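Local coordinates for malonyl CoA reductase (malonate semialdehyde-forming) (Sulfolobus tokodaii, PDB 2EP5), which probably catalyses the NADP-dependent interconversion of malonyl-CoA and malonate semialdehyde, and belongs to the aspartate-semialdehyde dehydrogenase family, at residues 20-25 and 53-58; 134-137 and 143-146; 154-159 and 246-251; 284-289 and 301-306. All blocks are in the same frame, centred on the assembly; numbering follows the deposited sequence.

Interaction 1 (20-25 and 53-58); sequences MVKMLA and IEQGDI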
loop_
_atom_site.group_PDB
_atom_site.type_symbol
_atom_site.label_atom_id
_atom_site.label_comp_id
_atom_site.label_asym_id
_atom_site.label_seq_id
_atom_site.Cartn_x
_atom_site.Cartn_y
_atom_site.Cartn_z
ATOM N N MET A 20 14.498 20.950 -6.754
ATOM C CA MET A 20 15.227 22.204 -6.869
ATOM C C MET A 20 15.005 22.855 -8.229
ATOM O O MET A 20 14.792 24.062 -8.320
ATOM C CB MET A 20 16.719 21.962 -6.618
ATOM C CG MET A 20 17.011 21.514 -5.199
ATOM S SD MET A 20 18.735 21.155 -4.888
ATOM C CE MET A 20 19.375 22.793 -4.573
ATOM N N VAL A 21 15.060 22.055 -9.286
ATOM C CA VAL A 21 14.839 22.578 -10.624
ATOM C C VAL A 21 13.473 23.251 -10.664
ATOM O O VAL A 21 13.331 24.344 -11.212
ATOM C CB VAL A 21 14.891 21.457 -11.683
ATOM C CG1 VAL A 21 14.298 21.945 -13.004
ATOM C CG2 VAL A 21 16.331 21.030 -11.912
ATOM N N LYS A 22 12.471 22.610 -10.064
ATOM C CA LYS A 22 11.119 23.169 -10.056
ATOM C C LYS A 22 11.025 24.457 -9.251
ATOM O O LYS A 22 10.362 25.406 -9.665
ATOM C CB LYS A 22 10.111 22.151 -9.511
ATOM C CG LYS A 22 8.664 22.565 -9.732
ATOM C CD LYS A 22 7.663 21.532 -9.225
ATOM C CE LYS A 22 7.635 21.461 -7.699
ATOM N NZ LYS A 22 6.674 20.428 -7.199
ATOM N N MET A 23 11.692 24.493 -8.103
ATOM C CA MET A 23 11.671 25.672 -7.243
ATOM C C MET A 23 12.474 26.844 -7.814
ATOM O O MET A 23 12.157 28.006 -7.549
ATOM C CB MET A 23 12.194 25.306 -5.847
ATOM C CG MET A 23 11.286 24.347 -5.074
ATOM S SD MET A 23 11.967 23.840 -3.471
ATOM C CE MET A 23 11.816 25.355 -2.533
ATOM N N LEU A 24 13.508 26.537 -8.591
ATOM C CA LEU A 24 14.356 27.560 -9.202
ATOM C C LEU A 24 13.787 28.084 -10.524
ATOM O O LEU A 24 14.053 29.215 -10.921
ATOM C CB LEU A 24 15.757 26.998 -9.458
ATOM C CG LEU A 24 16.668 26.746 -8.253
ATOM C CD1 LEU A 24 17.909 25.994 -8.703
ATOM C CD2 LEU A 24 17.045 28.068 -7.600
ATOM N N ALA A 25 13.005 27.258 -11.207
ATOM C CA ALA A 25 12.431 27.656 -12.480
ATOM C C ALA A 25 11.606 28.932 -12.343
ATOM O O ALA A 25 11.410 29.668 -13.313
ATOM C CB ALA A 25 11.570 26.532 -13.029
ATOM N N ILE A 53 9.764 13.246 -12.382
ATOM C CA ILE A 53 9.051 12.595 -11.302
ATOM C C ILE A 53 8.215 13.590 -10.510
ATOM O O ILE A 53 7.378 13.197 -9.705
ATOM C CB ILE A 53 10.077 11.883 -10.381
ATOM C CG1 ILE A 53 9.751 10.397 -10.324
ATOM C CG2 ILE A 53 10.147 12.558 -9.008
ATOM C CD1 ILE A 53 9.820 9.712 -11.667
ATOM N N GLU A 54 8.450 14.876 -10.746
ATOM C CA GLU A 54 7.723 15.938 -10.057
ATOM C C GLU A 54 6.327 16.151 -10.625
ATOM O O GLU A 54 5.928 15.515 -11.600
ATOM C CB GLU A 54 8.490 17.260 -10.150
ATOM C CG GLU A 54 9.653 17.403 -9.183
ATOM C CD GLU A 54 9.214 17.439 -7.730
ATOM O OE1 GLU A 54 8.282 18.201 -7.399
ATOM O OE2 GLU A 54 9.814 16.711 -6.914
ATOM N N GLN A 55 5.598 17.071 -10.002
ATOM C CA GLN A 55 4.246 17.420 -10.418
ATOM C C GLN A 55 4.257 18.215 -11.715
ATOM O O GLN A 55 5.049 19.146 -11.879
ATOM C CB GLN A 55 3.554 18.237 -9.314
ATOM C CG GLN A 55 2.412 19.157 -9.784
ATOM C CD GLN A 55 2.889 20.543 -10.238
ATOM O OE1 GLN A 55 3.446 21.314 -9.449
ATOM N NE2 GLN A 55 2.665 20.860 -11.512
ATOM N N GLY A 56 3.376 17.834 -12.635
ATOM C CA GLY A 56 3.266 18.527 -13.904
ATOM C C GLY A 56 4.374 18.264 -14.904
ATOM O O GLY A 56 5.049 17.236 -14.853
ATOM N N ASP A 57 4.553 19.213 -15.816
ATOM C CA ASP A 57 5.562 19.116 -16.861
ATOM C C ASP A 57 6.862 19.778 -16.424
ATOM O O ASP A 57 6.883 20.548 -15.469
ATOM C CB ASP A 57 5.059 19.804 -18.136
ATOM C CG ASP A 57 3.695 19.302 -18.578
ATOM O OD1 ASP A 57 2.731 19.408 -17.789
ATOM O OD2 ASP A 57 3.585 18.806 -19.718
ATOM N N ILE A 58 7.946 19.470 -17.128
ATOM C CA ILE A 58 9.238 20.068 -16.826
ATOM C C ILE A 58 9.147 21.544 -17.197
ATOM O O ILE A 58 8.670 21.891 -18.281
ATOM C CB ILE A 58 10.373 19.447 -17.672
ATOM C CG1 ILE A 58 10.492 17.953 -17.387
ATOM C CG2 ILE A 58 11.688 20.159 -17.379
ATOM C CD1 ILE A 58 11.466 17.239 -18.303
#

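Interaction 2 (134-137 and 143-146); sequences FQKE and GILV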
loop_
_atom_site.group_PDB
_atom_site.type_symbol
_atom_site.label_atom_id
_atom_site.label_comp_id
_atom_site.label_asym_id
_atom_site.label_seq_id
_atom_site.Cartn_x
_atom_site.Cartn_y
_atom_site.Cartn_z
ATOM N N PHE A 134 37.236 32.462 7.426
ATOM C CA PHE A 134 38.552 31.879 7.654
ATOM C C PHE A 134 38.765 30.562 6.927
ATOM O O PHE A 134 39.840 29.961 7.012
ATOM C CB PHE A 134 38.734 31.664 9.157
ATOM C CG PHE A 134 38.313 32.845 9.987
ATOM C CD1 PHE A 134 39.181 33.916 10.192
ATOM C CD2 PHE A 134 37.030 32.905 10.530
ATOM C CE1 PHE A 134 38.781 35.031 10.926
ATOM C CE2 PHE A 134 36.616 34.021 11.267
ATOM C CZ PHE A 134 37.499 35.086 11.464
ATOM N N GLN A 135 37.742 30.118 6.208
ATOM C CA GLN A 135 37.813 28.853 5.488
ATOM C C GLN A 135 38.939 28.780 4.456
ATOM O O GLN A 135 39.744 27.852 4.479
ATOM C CB GLN A 135 36.464 28.560 4.820
ATOM C CG GLN A 135 36.437 27.275 4.015
ATOM C CD GLN A 135 35.046 26.932 3.512
ATOM O OE1 GLN A 135 34.170 26.554 4.289
ATOM N NE2 GLN A 135 34.835 27.066 2.208
ATOM N N LYS A 136 38.997 29.751 3.552
ATOM C CA LYS A 136 40.031 29.750 2.525
ATOM C C LYS A 136 41.425 29.584 3.118
ATOM O O LYS A 136 42.208 28.750 2.661
ATOM C CB LYS A 136 39.966 31.039 1.697
ATOM C CG LYS A 136 38.779 31.109 0.745
ATOM C CD LYS A 136 38.861 32.349 -0.132
ATOM C CE LYS A 136 37.647 32.472 -1.026
ATOM N NZ LYS A 136 37.705 33.687 -1.882
ATOM N N GLU A 137 41.725 30.371 4.143
ATOM C CA GLU A 137 43.026 30.314 4.801
ATOM C C GLU A 137 43.231 28.997 5.552
ATOM O O GLU A 137 44.332 28.449 5.552
ATOM C CB GLU A 137 43.161 31.487 5.771
ATOM C CG GLU A 137 44.464 31.531 6.538
ATOM C CD GLU A 137 44.439 32.569 7.650
ATOM O OE1 GLU A 137 44.094 33.736 7.367
ATOM O OE2 GLU A 137 44.764 32.219 8.808
ATOM N N GLY A 143 38.242 28.535 -3.193
ATOM C CA GLY A 143 36.791 28.586 -3.205
ATOM C C GLY A 143 36.108 28.611 -1.852
ATOM O O GLY A 143 36.745 28.812 -0.819
ATOM N N ILE A 144 34.795 28.401 -1.876
ATOM C CA ILE A 144 33.960 28.399 -0.683
ATOM C C ILE A 144 33.052 27.167 -0.663
ATOM O O ILE A 144 32.458 26.809 -1.679
ATOM C CB ILE A 144 33.061 29.659 -0.646
ATOM C CG1 ILE A 144 33.911 30.909 -0.408
ATOM C CG2 ILE A 144 31.979 29.501 0.410
ATOM C CD1 ILE A 144 34.721 30.889 0.888
ATOM N N LEU A 145 32.950 26.518 0.492
ATOM C CA LEU A 145 32.095 25.345 0.631
ATOM C C LEU A 145 31.163 25.483 1.828
ATOM O O LEU A 145 31.599 25.790 2.949
ATOM C CB LEU A 145 32.928 24.071 0.783
ATOM C CG LEU A 145 32.095 22.791 0.911
ATOM C CD1 LEU A 145 31.264 22.601 -0.339
ATOM C CD2 LEU A 145 32.992 21.591 1.115
ATOM N N VAL A 146 29.873 25.271 1.576
ATOM C CA VAL A 146 28.843 25.340 2.610
ATOM C C VAL A 146 28.035 24.048 2.522
ATOM O O VAL A 146 27.798 23.523 1.434
ATOM C CB VAL A 146 27.896 26.556 2.405
ATOM C CG1 VAL A 146 26.825 26.575 3.495
ATOM C CG2 VAL A 146 28.701 27.861 2.436
#

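Interaction 3 (154-159 and 246-251); sequences AIMSMP and GVINIV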
loop_
_atom_site.group_PDB
_atom_site.type_symbol
_atom_site.label_atom_id
_atom_site.label_comp_id
_atom_site.label_asym_id
_atom_site.label_seq_id
_atom_site.Cartn_x
_atom_site.Cartn_y
_atom_site.Cartn_z
ATOM N N ALA A 154 17.805 17.892 9.694
ATOM C CA ALA A 154 17.259 19.215 9.419
ATOM C C ALA A 154 15.883 19.358 10.057
ATOM O O ALA A 154 15.602 20.342 10.741
ATOM C CB ALA A 154 17.159 19.433 7.921
ATOM N N ILE A 155 15.027 18.366 9.836
ATOM C CA ILE A 155 13.682 18.401 10.383
ATOM C C ILE A 155 13.689 18.370 11.914
ATOM O O ILE A 155 13.024 19.179 12.562
ATOM C CB ILE A 155 12.836 17.226 9.815
ATOM C CG1 ILE A 155 12.709 17.385 8.290
ATOM C CG2 ILE A 155 11.445 17.206 10.463
ATOM C CD1 ILE A 155 12.071 16.204 7.577
ATOM N N MET A 156 14.456 17.449 12.490
ATOM C CA MET A 156 14.542 17.321 13.945
ATOM C C MET A 156 15.090 18.561 14.655
ATOM O O MET A 156 14.670 18.882 15.768
ATOM C CB MET A 156 15.422 16.129 14.315
ATOM C CG MET A 156 14.932 14.789 13.812
ATOM S SD MET A 156 13.216 14.436 14.248
ATOM C CE MET A 156 12.609 13.818 12.648
ATOM N N SER A 157 16.027 19.259 14.017
ATOM C CA SER A 157 16.636 20.438 14.625
ATOM C C SER A 157 15.683 21.603 14.846
ATOM O O SER A 157 15.885 22.401 15.761
ATOM C CB SER A 157 17.829 20.911 13.788
ATOM O OG SER A 157 17.430 21.383 12.511
ATOM N N MET A 158 14.641 21.701 14.023
ATOM C CA MET A 158 13.686 22.798 14.139
ATOM C C MET A 158 13.081 22.958 15.536
ATOM O O MET A 158 13.164 24.031 16.131
ATOM C CB MET A 158 12.565 22.641 13.109
ATOM C CG MET A 158 13.051 22.616 11.670
ATOM S SD MET A 158 13.879 24.144 11.208
ATOM C CE MET A 158 12.488 25.154 10.693
ATOM N N PRO A 159 12.461 21.896 16.078
ATOM C CA PRO A 159 11.875 22.041 17.413
ATOM C C PRO A 159 12.895 22.074 18.552
ATOM O O PRO A 159 12.643 22.668 19.597
ATOM C CB PRO A 159 10.935 20.845 17.503
ATOM C CG PRO A 159 11.649 19.811 16.726
ATOM C CD PRO A 159 12.166 20.566 15.517
ATOM N N GLY A 246 9.178 12.241 13.402
ATOM C CA GLY A 246 10.112 11.998 14.480
ATOM C C GLY A 246 9.458 12.132 15.840
ATOM O O GLY A 246 8.780 13.127 16.118
ATOM N N VAL A 247 9.632 11.114 16.678
ATOM C CA VAL A 247 9.097 11.147 18.030
ATOM C C VAL A 247 10.287 11.515 18.901
ATOM O O VAL A 247 11.241 10.739 19.035
ATOM C CB VAL A 247 8.559 9.779 18.483
ATOM C CG1 VAL A 247 8.036 9.876 19.914
ATOM C CG2 VAL A 247 7.459 9.330 17.553
ATOM N N ILE A 248 10.229 12.709 19.477
ATOM C CA ILE A 248 11.303 13.208 20.309
ATOM C C ILE A 248 10.947 13.165 21.791
ATOM O O ILE A 248 9.894 13.655 22.205
ATOM C CB ILE A 248 11.670 14.658 19.885
ATOM C CG1 ILE A 248 12.075 14.661 18.401
ATOM C CG2 ILE A 248 12.810 15.211 20.763
ATOM C CD1 ILE A 248 12.357 16.042 17.828
ATOM N N ASN A 249 11.824 12.548 22.578
ATOM C CA ASN A 249 11.628 12.459 24.019
ATOM C C ASN A 249 12.817 13.070 24.741
ATOM O O ASN A 249 13.906 12.495 24.758
ATOM C CB ASN A 249 11.464 11.009 24.477
ATOM C CG ASN A 249 10.135 10.406 24.061
ATOM O OD1 ASN A 249 9.977 9.936 22.936
ATOM N ND2 ASN A 249 9.167 10.427 24.968
ATOM N N ILE A 250 12.614 14.246 25.320
ATOM C CA ILE A 250 13.685 14.893 26.054
ATOM C C ILE A 250 13.567 14.450 27.514
ATOM O O ILE A 250 12.785 15.014 28.287
ATOM C CB ILE A 250 13.581 16.425 25.930
ATOM C CG1 ILE A 250 13.702 16.820 24.452
ATOM C CG2 ILE A 250 14.672 17.096 26.749
ATOM C CD1 ILE A 250 13.679 18.322 24.194
ATOM N N VAL A 251 14.332 13.416 27.869
ATOM C CA VAL A 251 14.327 12.857 29.229
ATOM C C VAL A 251 15.129 13.743 30.169
ATOM O O VAL A 251 16.356 13.747 30.137
ATOM C CB VAL A 251 14.935 11.429 29.250
ATOM C CG1 VAL A 251 14.719 10.785 30.620
ATOM C CG2 VAL A 251 14.303 10.582 28.140
#

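Interaction 4 (284-289 and 301-306); sequences PIIVRD and NAESGM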
loop_
_atom_site.group_PDB
_atom_site.type_symbol
_atom_site.label_atom_id
_atom_site.label_comp_id
_atom_site.label_asym_id
_atom_site.label_seq_id
_atom_site.Cartn_x
_atom_site.Cartn_y
_atom_site.Cartn_z
ATOM N N PRO A 284 8.086 28.853 10.362
ATOM C CA PRO A 284 8.871 27.623 10.194
ATOM C C PRO A 284 8.407 26.439 11.028
ATOM O O PRO A 284 8.679 25.290 10.690
ATOM C CB PRO A 284 10.289 28.071 10.534
ATOM C CG PRO A 284 10.058 29.155 11.536
ATOM C CD PRO A 284 8.916 29.926 10.934
ATOM N N ILE A 285 7.705 26.722 12.118
ATOM C CA ILE A 285 7.198 25.668 12.978
ATOM C C ILE A 285 5.711 25.874 13.225
ATOM O O ILE A 285 5.287 26.938 13.671
ATOM C CB ILE A 285 7.920 25.651 14.341
ATOM C CG1 ILE A 285 9.431 25.467 14.138
ATOM C CG2 ILE A 285 7.349 24.529 15.205
ATOM C CD1 ILE A 285 10.268 25.648 15.416
ATOM N N ILE A 286 4.919 24.855 12.917
ATOM C CA ILE A 286 3.479 24.912 13.125
ATOM C C ILE A 286 3.121 23.959 14.261
ATOM O O ILE A 286 3.573 22.808 14.280
ATOM C CB ILE A 286 2.704 24.456 11.871
ATOM C CG1 ILE A 286 2.953 25.425 10.718
ATOM C CG2 ILE A 286 1.214 24.354 12.182
ATOM C CD1 ILE A 286 2.389 24.942 9.383
ATOM N N VAL A 287 2.319 24.434 15.209
ATOM C CA VAL A 287 1.897 23.590 16.324
ATOM C C VAL A 287 0.427 23.207 16.153
ATOM O O VAL A 287 -0.435 24.056 15.911
ATOM C CB VAL A 287 2.096 24.306 17.681
ATOM C CG1 VAL A 287 1.566 23.441 18.808
ATOM C CG2 VAL A 287 3.580 24.591 17.908
ATOM N N ARG A 288 0.151 21.914 16.263
ATOM C CA ARG A 288 -1.203 21.404 16.128
ATOM C C ARG A 288 -1.761 20.995 17.488
ATOM O O ARG A 288 -1.086 20.315 18.257
ATOM C CB ARG A 288 -1.201 20.210 15.176
ATOM C CG ARG A 288 -1.179 20.620 13.725
ATOM C CD ARG A 288 -2.555 21.088 13.335
ATOM N NE ARG A 288 -2.552 22.223 12.427
ATOM C CZ ARG A 288 -3.658 22.839 12.029
ATOM N NH1 ARG A 288 -4.838 22.416 12.471
ATOM N NH2 ARG A 288 -3.588 23.874 11.198
ATOM N N ASP A 289 -2.989 21.416 17.785
ATOM C CA ASP A 289 -3.615 21.075 19.055
ATOM C C ASP A 289 -4.316 19.718 19.011
ATOM O O ASP A 289 -4.445 19.051 20.038
ATOM C CB ASP A 289 -4.634 22.140 19.463
ATOM C CG ASP A 289 -4.009 23.505 19.668
ATOM O OD1 ASP A 289 -2.922 23.585 20.279
ATOM O OD2 ASP A 289 -4.616 24.504 19.227
ATOM N N ASN A 301 2.804 19.050 3.246
ATOM C CA ASN A 301 2.946 20.196 2.353
ATOM C C ASN A 301 2.907 21.579 3.003
ATOM O O ASN A 301 2.998 22.589 2.309
ATOM C CB ASN A 301 1.881 20.128 1.252
ATOM C CG ASN A 301 2.042 18.913 0.361
ATOM O OD1 ASN A 301 3.110 18.683 -0.203
ATOM N ND2 ASN A 301 0.978 18.128 0.226
ATOM N N ALA A 302 2.780 21.628 4.326
ATOM C CA ALA A 302 2.725 22.897 5.046
ATOM C C ALA A 302 3.701 23.933 4.494
ATOM O O ALA A 302 4.909 23.696 4.433
ATOM C CB ALA A 302 2.994 22.667 6.526
ATOM N N GLU A 303 3.159 25.081 4.096
ATOM C CA GLU A 303 3.942 26.180 3.540
ATOM C C GLU A 303 4.954 25.722 2.493
ATOM O O GLU A 303 6.145 26.000 2.587
ATOM C CB GLU A 303 4.634 26.950 4.669
ATOM C CG GLU A 303 3.636 27.539 5.652
ATOM C CD GLU A 303 4.274 28.391 6.728
ATOM O OE1 GLU A 303 4.932 29.394 6.379
ATOM O OE2 GLU A 303 4.104 28.061 7.925
ATOM N N SER A 304 4.452 25.011 1.494
ATOM C CA SER A 304 5.273 24.512 0.405
ATOM C C SER A 304 6.285 23.460 0.834
ATOM O O SER A 304 7.168 23.094 0.056
ATOM C CB SER A 304 5.992 25.675 -0.272
ATOM O OG SER A 304 5.053 26.672 -0.631
ATOM N N GLY A 305 6.150 22.967 2.060
ATOM C CA GLY A 305 7.069 21.954 2.544
ATOM C C GLY A 305 8.290 22.520 3.249
ATOM O O GLY A 305 9.274 21.809 3.461
ATOM N N MET A 306 8.232 23.800 3.605
ATOM C CA MET A 306 9.338 24.448 4.299
ATOM C C MET A 306 9.069 24.565 5.791
ATOM O O MET A 306 9.965 24.876 6.571
ATOM C CB MET A 306 9.605 25.840 3.718
ATOM C CG MET A 306 10.470 25.816 2.475
ATOM S SD MET A 306 11.984 24.882 2.784
ATOM C CE MET A 306 12.937 26.083 3.700
#

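Interaction 1 (20-25 and 53-58)
A surface salt bridge between K22 and E54 ties the helix 15-24 to the loop that runs between helices 46-49 and 60-63, all within the NAD-binding domain. K22 NZ gives a hydrogen bond of 2.8 Å to E54 OE1, which it meets almost along the line of the C-O bond, and the two side chains cross at about a right angle. The lysine gets there with CG anti to its own nitrogen (chi1 -169°) and a single bend at chi3, which brings CE as well to 3.3 Å from E54 OE1. E54 folds back at chi2, turning its carboxylate toward the helix. The contact is thin: Q55 adds its amide only loosely, with OE1 4.0 Å from K22 NZ. With K19 close to K22 and in a long, weak ion pair with the same E54 OE1, the carboxylate probably offsets two positive charges on one helix face. A leucine in place of K22 would probably leave E54 without its main charged mate and the loop freer to move. Beneath this polar edge V21 packs on Y46 and V62. The helix follows the first strand, 5-10, of a parallel nucleotide-binding sheet, the beta-alpha order of a Rossmann fold.

Interaction 2 (134-137 and 143-146)
Helix segment 134-137 comes closest to segment 143-146, which enters the strand at I144, at K136 and G143, whose CA atoms stand 6.7 Å apart, the chain having turned back on itself within a few residues. Q135 and K136 reach across from the helix. Q135 is a long, extended side chain, its CG anti to the backbone nitrogen (chi1 179°), and this carries the end group to the backbone of L145 and over I144. A glutamine suits the place because it combines an aliphatic stem with a polar end that can meet a strand backbone, although the orientation of the amide is doubtful. K136 crosses I144 and offers its methylenes rather than its charge: CG is 3.4 Å from G143 O, and CE is 3.8 Å from I144 CD1. The lysine and I144 side chains cross at about a right angle, so that the CD1 methyl of the isoleucine meets the lysine stem. I144 bends at chi2 (-59°) to bring that methyl toward the helix, and it also packs on L132 and I103. L145 turns the rest of its side chain elsewhere, toward V104 and F111, its CB lying near the end of the Q135 side chain. Strand 144-147 is the outermost strand of the parallel sheet within this chain, bonded through I144 and V146 to the neighbouring strand 103-106. The chemistry is thus mixed: the K136 stem covers I144 at the start of the strand, while the buried amide of Q135 brings a polar group to the backbone at L145.

Interaction 3 (154-159 and 246-251)
Helix 151-160, whose first residue C151 is the predicted acyl-thioester nucleophile, packs here through M156 and P159 on strand 244-251, which begins at the predicted proton acceptor H244. The contact therefore lies beside the predicted active site, M156 being about 5 Å from H244 between side chains, in the mixed sheet of the dimerisation domain. The segment axes approach to 10.0 Å at a crossing angle of -41°. The M156 chain is bent at chi2 (-52°) and again at chi3, which swings the thioether down onto the strand: CE is 3.6 Å from G246 CA and SD is 4.0 Å from I248 CD1. G246 suits this spot because a beta carbon there would run into the M156 methyl. I248 points at the helix, and its CD1 also meets P159 CG at 4.0 Å, so the same methyl touches both the thioether and the proline ring, from directions about a right angle apart. P159, lacking an N-H, sits where the helix is kinked. Around them M156 touches V324 and T176 of the flanking strands, and I248 touches L322. Shortening M156 to an alanine is likely to open a gap over G246 and leave the I248 methyl with P159 alone from this helix segment. The opposite face of the strand, through V247, N249 and V251, packs on the second subunit. A flexible thioether, a rigid ring and the terminal CD1 methyl of a beta-branched isoleucine meet here, so within these segments the fit is one of van der Waals contact, without directional bonds.

Interaction 4 (284-289 and 301-306)
I286 carries this contact through its CD1 methyl, which lies 3.7 Å from A302 CB and 3.8 Å from E303 OE2. The first pair is apolar, the small alanine letting the methyl sit close. The second sets a carbon beside a carboxylate oxygen, with the two side chains meeting at a slant. CG1 of I286 is anti to the carbonyl carbon (chi1 -65°) and the chain runs on extended at chi2, so that CD1 projects from the strand toward 301-306. One shell out, E303 is fixed by its other oxygen: OE1 accepts a hydrogen bond from Q283 N and a weak one from K282 N. A glutamate suits the place since one oxygen can hold the backbone while the other lies against the isoleucine. The weakly bonded turn, closed by G305 N to A302 O at 2.8 Å, has positive phi from E303 to G305, as in a left-handed helical turn, and a beta carbon on G305 would jam. Backbone bonds tie I286 to V308 and V310, and I285 faces the other way onto L265. The contact joins strand 285-287, outermost in the mixed sheet within this chain, to the turn that leads into its neighbour 308-316.

Overall arrangement
From the N terminus, interaction 1 closes a loop of 27 residues between the helix 15-24 and the segment 53-58, within the NAD-binding domain. Interaction 2 closes the short connection of five residues from helix 132-140 to strand 144-147, the last strand of the parallel sheet. The chain then enters helix 151-160, and interaction 3 closes the longest span, 86 residues, bringing that helix onto strand 244-251. Interaction 4 closes a short loop back to the edge of the same mixed sheet. The four follow in series, none nested or crossing. Interactions 3 and 4 touch, M158 packing on P284 and I285, while interactions 2 and 4 lie about 33 Å apart between centres.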